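Long-range contact in Sn-glycerol-3-phosphate ABC transporter substrate-binding protein UspB (Mycobacterium tuberculosis, PDB 4MFI), which probably captures glycerophosphocholine as the substrate-binding subunit of an ABC transporter, delivering it for import: residues 52-64 / 325-339. Sequence-based numbering, arbitrary orientation.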
loop_
_atom_site.group_PDB
_atom_site.type_symbol
_atom_site.label_atom_id
_atom_site.label_comp_id
_atom_site.label_asym_id
_atom_site.label_seq_id
_atom_site.Cartn_x
_atom_site.Cartn_y
_atom_site.Cartn_z
ATOM N N ALA A 52 18.288 7.762 -5.362
ATOM C CA ALA A 52 18.324 7.267 -3.990
ATOM C C ALA A 52 18.807 5.822 -3.956
ATOM O O ALA A 52 19.555 5.430 -3.061
ATOM C CB ALA A 52 16.962 7.390 -3.344
ATOM N N GLU A 53 18.380 5.030 -4.939
ATOM C CA GLU A 53 18.812 3.639 -5.027
ATOM C C GLU A 53 20.310 3.525 -5.320
ATOM O O GLU A 53 20.999 2.679 -4.742
ATOM C CB GLU A 53 17.983 2.887 -6.070
ATOM C CG GLU A 53 16.514 2.779 -5.683
ATOM C CD GLU A 53 15.686 2.007 -6.685
ATOM O OE1 GLU A 53 15.880 2.221 -7.902
ATOM O OE2 GLU A 53 14.831 1.190 -6.256
ATOM N N ARG A 54 20.822 4.369 -6.211
ATOM C CA ARG A 54 22.259 4.374 -6.475
ATOM C C ARG A 54 23.058 4.757 -5.227
ATOM O O ARG A 54 24.143 4.225 -4.991
ATOM C CB ARG A 54 22.607 5.295 -7.642
ATOM C CG ARG A 54 22.168 4.745 -8.991
ATOM C CD ARG A 54 22.702 5.584 -10.143
ATOM N NE ARG A 54 22.263 6.975 -10.059
ATOM C CZ ARG A 54 21.156 7.443 -10.627
ATOM N NH1 ARG A 54 20.371 6.634 -11.328
ATOM N NH2 ARG A 54 20.835 8.723 -10.498
ATOM N N GLU A 55 22.516 5.670 -4.426
ATOM C CA GLU A 55 23.169 6.055 -3.181
ATOM C C GLU A 55 23.190 4.886 -2.199
ATOM O O GLU A 55 24.209 4.623 -1.558
ATOM C CB GLU A 55 22.484 7.283 -2.560
ATOM C CG GLU A 55 22.905 7.591 -1.119
ATOM C CD GLU A 55 24.367 7.986 -0.972
ATOM O OE1 GLU A 55 24.980 8.438 -1.967
ATOM O OE2 GLU A 55 24.903 7.850 0.155
ATOM N N LEU A 56 22.074 4.171 -2.088
ATOM C CA LEU A 56 22.011 3.023 -1.189
ATOM C C LEU A 56 22.970 1.916 -1.637
ATOM O O LEU A 56 23.613 1.265 -0.809
ATOM C CB LEU A 56 20.580 2.497 -1.087
ATOM C CG LEU A 56 19.605 3.449 -0.392
ATOM C CD1 LEU A 56 18.190 2.886 -0.397
ATOM C CD2 LEU A 56 20.073 3.745 1.031
ATOM N N ILE A 57 23.081 1.720 -2.948
ATOM C CA ILE A 57 24.021 0.745 -3.500
ATOM C C ILE A 57 25.464 1.130 -3.163
ATOM O O ILE A 57 26.281 0.274 -2.814
ATOM C CB ILE A 57 23.831 0.588 -5.028
ATOM C CG1 ILE A 57 22.557 -0.212 -5.323
ATOM C CG2 ILE A 57 25.037 -0.098 -5.666
ATOM C CD1 ILE A 57 22.151 -0.190 -6.783
ATOM N N GLY A 58 25.763 2.425 -3.246
ATOM C CA GLY A 58 27.087 2.916 -2.903
ATOM C C GLY A 58 27.406 2.643 -1.445
ATOM O O GLY A 58 28.517 2.211 -1.112
ATOM N N ARG A 59 26.433 2.895 -0.573
ATOM C CA ARG A 59 26.604 2.620 0.852
ATOM C C ARG A 59 26.829 1.128 1.087
ATOM O O ARG A 59 27.669 0.739 1.902
ATOM C CB ARG A 59 25.388 3.100 1.652
ATOM C CG ARG A 59 25.152 4.607 1.593
ATOM C CD ARG A 59 23.866 4.998 2.316
ATOM N NE ARG A 59 23.653 6.443 2.268
ATOM C CZ ARG A 59 22.789 7.104 3.031
ATOM N NH1 ARG A 59 22.039 6.455 3.913
ATOM N NH2 ARG A 59 22.687 8.422 2.922
ATOM N N PHE A 60 26.085 0.297 0.361
ATOM C CA PHE A 60 26.220 -1.149 0.493
ATOM C C PHE A 60 27.616 -1.613 0.097
ATOM O O PHE A 60 28.258 -2.386 0.819
ATOM C CB PHE A 60 25.164 -1.863 -0.353
ATOM C CG PHE A 60 25.312 -3.353 -0.369
ATOM C CD1 PHE A 60 24.896 -4.112 0.713
ATOM C CD2 PHE A 60 25.871 -3.995 -1.466
ATOM C CE1 PHE A 60 25.029 -5.489 0.699
ATOM C CE2 PHE A 60 26.004 -5.375 -1.491
ATOM C CZ PHE A 60 25.585 -6.124 -0.402
ATOM N N GLN A 61 28.087 -1.128 -1.046
ATOM C CA GLN A 61 29.395 -1.521 -1.553
ATOM C C GLN A 61 30.535 -1.038 -0.653
ATOM O O GLN A 61 31.594 -1.669 -0.600
ATOM C CB GLN A 61 29.569 -1.056 -2.999
ATOM C CG GLN A 61 28.615 -1.778 -3.947
ATOM C CD GLN A 61 28.713 -1.320 -5.388
ATOM O OE1 GLN A 61 28.215 -1.991 -6.292
ATOM N NE2 GLN A 61 29.346 -0.174 -5.612
ATOM N N ASP A 62 30.313 0.058 0.072
ATOM C CA ASP A 62 31.285 0.508 1.076
ATOM C C ASP A 62 31.372 -0.470 2.247
ATOM O O ASP A 62 32.457 -0.736 2.770
ATOM C CB ASP A 62 30.920 1.893 1.619
ATOM C CG ASP A 62 31.212 3.011 0.638
ATOM O OD1 ASP A 62 30.610 4.097 0.787
ATOM O OD2 ASP A 62 32.043 2.813 -0.276
ATOM N N ARG A 63 30.220 -0.992 2.659
ATOM C CA ARG A 63 30.127 -1.876 3.817
ATOM C C ARG A 63 30.513 -3.305 3.458
ATOM O O ARG A 63 31.069 -4.033 4.283
ATOM C CB ARG A 63 28.699 -1.841 4.374
ATOM C CG ARG A 63 28.489 -2.625 5.661
ATOM C CD ARG A 63 29.233 -1.996 6.841
ATOM N NE ARG A 63 28.800 -0.626 7.100
ATOM C CZ ARG A 63 27.726 -0.305 7.816
ATOM N NH1 ARG A 63 26.971 -1.255 8.352
ATOM N NH2 ARG A 63 27.402 0.969 7.994
ATOM N N PHE A 64 30.206 -3.700 2.226
ATOM C CA PHE A 64 30.502 -5.044 1.733
ATOM C C PHE A 64 31.399 -4.922 0.501
ATOM O O PHE A 64 30.933 -5.081 -0.626
ATOM C CB PHE A 64 29.205 -5.772 1.352
ATOM C CG PHE A 64 28.302 -6.086 2.524
ATOM C CD1 PHE A 64 27.408 -5.138 3.006
ATOM C CD2 PHE A 64 28.331 -7.339 3.128
ATOM C CE1 PHE A 64 26.565 -5.435 4.074
ATOM C CE2 PHE A 64 27.493 -7.637 4.194
ATOM C CZ PHE A 64 26.611 -6.684 4.667
ATOM N N LYS A 325 21.759 -10.048 2.303
ATOM C CA LYS A 325 22.631 -9.020 2.873
ATOM C C LYS A 325 22.304 -7.656 2.268
ATOM O O LYS A 325 22.237 -6.643 2.980
ATOM C CB LYS A 325 24.102 -9.355 2.630
ATOM C CG LYS A 325 24.617 -10.512 3.465
ATOM C CD LYS A 325 26.028 -10.902 3.036
ATOM C CE LYS A 325 26.592 -12.011 3.903
ATOM N NZ LYS A 325 27.911 -12.483 3.397
ATOM N N PHE A 326 22.098 -7.629 0.955
ATOM C CA PHE A 326 21.722 -6.388 0.288
ATOM C C PHE A 326 20.366 -5.876 0.759
ATOM O O PHE A 326 20.227 -4.705 1.132
ATOM C CB PHE A 326 21.712 -6.562 -1.232
ATOM C CG PHE A 326 21.290 -5.324 -1.971
ATOM C CD1 PHE A 326 22.163 -4.252 -2.106
ATOM C CD2 PHE A 326 20.012 -5.222 -2.505
ATOM C CE1 PHE A 326 21.776 -3.107 -2.774
ATOM C CE2 PHE A 326 19.616 -4.077 -3.178
ATOM C CZ PHE A 326 20.502 -3.018 -3.314
ATOM N N ILE A 327 19.362 -6.748 0.731
ATOM C CA ILE A 327 18.011 -6.362 1.119
ATOM C C ILE A 327 17.974 -5.860 2.557
ATOM O O ILE A 327 17.372 -4.824 2.832
ATOM C CB ILE A 327 17.025 -7.532 0.951
ATOM C CG1 ILE A 327 16.807 -7.832 -0.533
ATOM C CG2 ILE A 327 15.692 -7.217 1.606
ATOM C CD1 ILE A 327 16.030 -9.101 -0.770
ATOM N N ALA A 328 18.626 -6.586 3.462
ATOM C CA ALA A 328 18.637 -6.197 4.869
ATOM C C ALA A 328 19.364 -4.868 5.065
ATOM O O ALA A 328 18.972 -4.048 5.902
ATOM C CB ALA A 328 19.278 -7.289 5.724
ATOM N N PHE A 329 20.426 -4.650 4.297
ATOM C CA PHE A 329 21.188 -3.416 4.436
ATOM C C PHE A 329 20.400 -2.195 3.960
ATOM O O PHE A 329 20.319 -1.186 4.663
ATOM C CB PHE A 329 22.528 -3.507 3.701
ATOM C CG PHE A 329 23.350 -2.260 3.803
ATOM C CD1 PHE A 329 24.164 -2.039 4.904
ATOM C CD2 PHE A 329 23.291 -1.291 2.810
ATOM C CE1 PHE A 329 24.916 -0.876 5.007
ATOM C CE2 PHE A 329 24.035 -0.134 2.903
ATOM C CZ PHE A 329 24.848 0.078 4.002
ATOM N N VAL A 330 19.813 -2.279 2.771
ATOM C CA VAL A 330 19.143 -1.104 2.219
ATOM C C VAL A 330 17.847 -0.773 2.955
ATOM O O VAL A 330 17.311 0.328 2.801
ATOM C CB VAL A 330 18.920 -1.190 0.691
ATOM C CG1 VAL A 330 20.251 -1.383 -0.027
ATOM C CG2 VAL A 330 17.925 -2.303 0.331
ATOM N N THR A 331 17.359 -1.716 3.761
ATOM C CA THR A 331 16.184 -1.477 4.601
ATOM C C THR A 331 16.544 -1.396 6.086
ATOM O O THR A 331 15.683 -1.584 6.959
ATOM C CB THR A 331 15.074 -2.536 4.383
ATOM O OG1 THR A 331 15.571 -3.835 4.727
ATOM C CG2 THR A 331 14.582 -2.519 2.934
ATOM N N ASN A 332 17.810 -1.105 6.382
ATOM C CA ASN A 332 18.207 -0.889 7.771
ATOM C C ASN A 332 17.667 0.472 8.259
ATOM O O ASN A 332 17.112 1.233 7.458
ATOM C CB ASN A 332 19.724 -1.134 7.982
ATOM C CG ASN A 332 20.616 0.036 7.557
ATOM O OD1 ASN A 332 20.159 1.149 7.314
ATOM N ND2 ASN A 332 21.923 -0.225 7.508
ATOM N N PRO A 333 17.766 0.766 9.567
ATOM C CA PRO A 333 17.083 1.983 10.031
ATOM C C PRO A 333 17.562 3.281 9.374
ATOM O O PRO A 333 16.732 4.099 8.963
ATOM C CB PRO A 333 17.372 1.987 11.532
ATOM C CG PRO A 333 17.506 0.544 11.872
ATOM C CD PRO A 333 18.197 -0.079 10.694
ATOM N N THR A 334 18.873 3.454 9.264
ATOM C CA THR A 334 19.460 4.613 8.597
ATOM C C THR A 334 19.000 4.712 7.145
ATOM O O THR A 334 18.622 5.782 6.653
ATOM C CB THR A 334 21.002 4.500 8.603
ATOM O OG1 THR A 334 21.479 4.572 9.952
ATOM C CG2 THR A 334 21.635 5.608 7.796
ATOM N N ASN A 335 19.027 3.582 6.457
ATOM C CA ASN A 335 18.804 3.592 5.022
ATOM C C ASN A 335 17.340 3.710 4.631
ATOM O O ASN A 335 17.015 4.359 3.637
ATOM C CB ASN A 335 19.473 2.381 4.378
ATOM C CG ASN A 335 20.975 2.483 4.420
ATOM O OD1 ASN A 335 21.526 3.586 4.441
ATOM N ND2 ASN A 335 21.653 1.341 4.441
ATOM N N THR A 336 16.447 3.097 5.403
ATOM C CA THR A 336 15.029 3.283 5.124
ATOM C C THR A 336 14.599 4.721 5.445
ATOM O O THR A 336 13.756 5.289 4.755
ATOM C CB THR A 336 14.128 2.239 5.840
ATOM O OG1 THR A 336 12.803 2.309 5.295
ATOM C CG2 THR A 336 14.068 2.480 7.346
ATOM N N ALA A 337 15.202 5.317 6.470
ATOM C CA ALA A 337 14.949 6.723 6.772
ATOM C C ALA A 337 15.365 7.595 5.593
ATOM O O ALA A 337 14.605 8.463 5.154
ATOM C CB ALA A 337 15.684 7.146 8.036
ATOM N N TYR A 338 16.567 7.352 5.075
ATOM C CA TYR A 338 17.051 8.068 3.897
ATOM C C TYR A 338 16.127 7.892 2.692
ATOM O O TYR A 338 15.752 8.874 2.034
ATOM C CB TYR A 338 18.476 7.631 3.541
ATOM C CG TYR A 338 18.942 8.155 2.204
ATOM C CD1 TYR A 338 19.358 9.473 2.059
ATOM C CD2 TYR A 338 18.946 7.335 1.081
ATOM C CE1 TYR A 338 19.773 9.955 0.831
ATOM C CE2 TYR A 338 19.359 7.802 -0.145
ATOM C CZ TYR A 338 19.768 9.111 -0.269
ATOM O OH TYR A 338 20.176 9.574 -1.497
ATOM N N PHE A 339 15.758 6.645 2.404
ATOM C CA PHE A 339 14.879 6.360 1.277
ATOM C C PHE A 339 13.554 7.112 1.422
ATOM O O PHE A 339 13.056 7.707 0.458
ATOM C CB PHE A 339 14.635 4.853 1.166
ATOM C CG PHE A 339 13.955 4.438 -0.110
ATOM C CD1 PHE A 339 14.654 4.413 -1.311
ATOM C CD2 PHE A 339 12.627 4.035 -0.103
ATOM C CE1 PHE A 339 14.036 4.016 -2.488
ATOM C CE2 PHE A 339 12.000 3.638 -1.279
ATOM C CZ PHE A 339 12.710 3.632 -2.473
HETATM O O HOH W 1 24.136 1.720 7.798
#
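The Arg59 guanidinium reaches across to the helix beginning at Pro333 and meets Asn335 and Tyr338. In its own plane, Arg59 NH1 donates to Asn335 OD1 (3.0 Å, 157° at the hydrogen) and Arg59 NE forms a salt bridge with Glu55 OE2 at 2.8 Å. The group is tilted by 39° over the Tyr338 ring face as a cation-pi contact, Arg59 CZ lying 4.3 Å from the Tyr338 ring centroid and Arg59 NH2 nearest, 3.6 Å from Tyr338 CD1. These two in-plane bonds fix its rotation. Asn335 is held in turn by a bond from its ND2 to Phe329 O.

Aromatic packing joins the C-terminal part of 52-64 to the helix end 325-330. Phe326 turns its edge onto the face of Phe60 (planes at 85°), and Phe60 in turn presents its edge, offset, to the face of Phe329. With CG anti to the backbone N (chi1 180°), the Phe329 ring is carried against the backbone of Arg59 and Phe60, and its rim atom Phe329 CE1 points at one face of the Arg63 guanidinium.

One turn before Phe60, Leu56 is a knob among Val330, Asn335, Tyr338 and Phe339; Leu56 CD2 lies 3.7 Å from Asn335 CB. Phe60 and Phe326 both also touch Val69 of strand 69-73. Two consecutive helices, 317-330 and 333-343, separated by a short break at Thr331 and Asn332, thus pack on helix 50-63 beside the central sheet, in one alpha/beta lobe of the periplasmic-binding-protein fold.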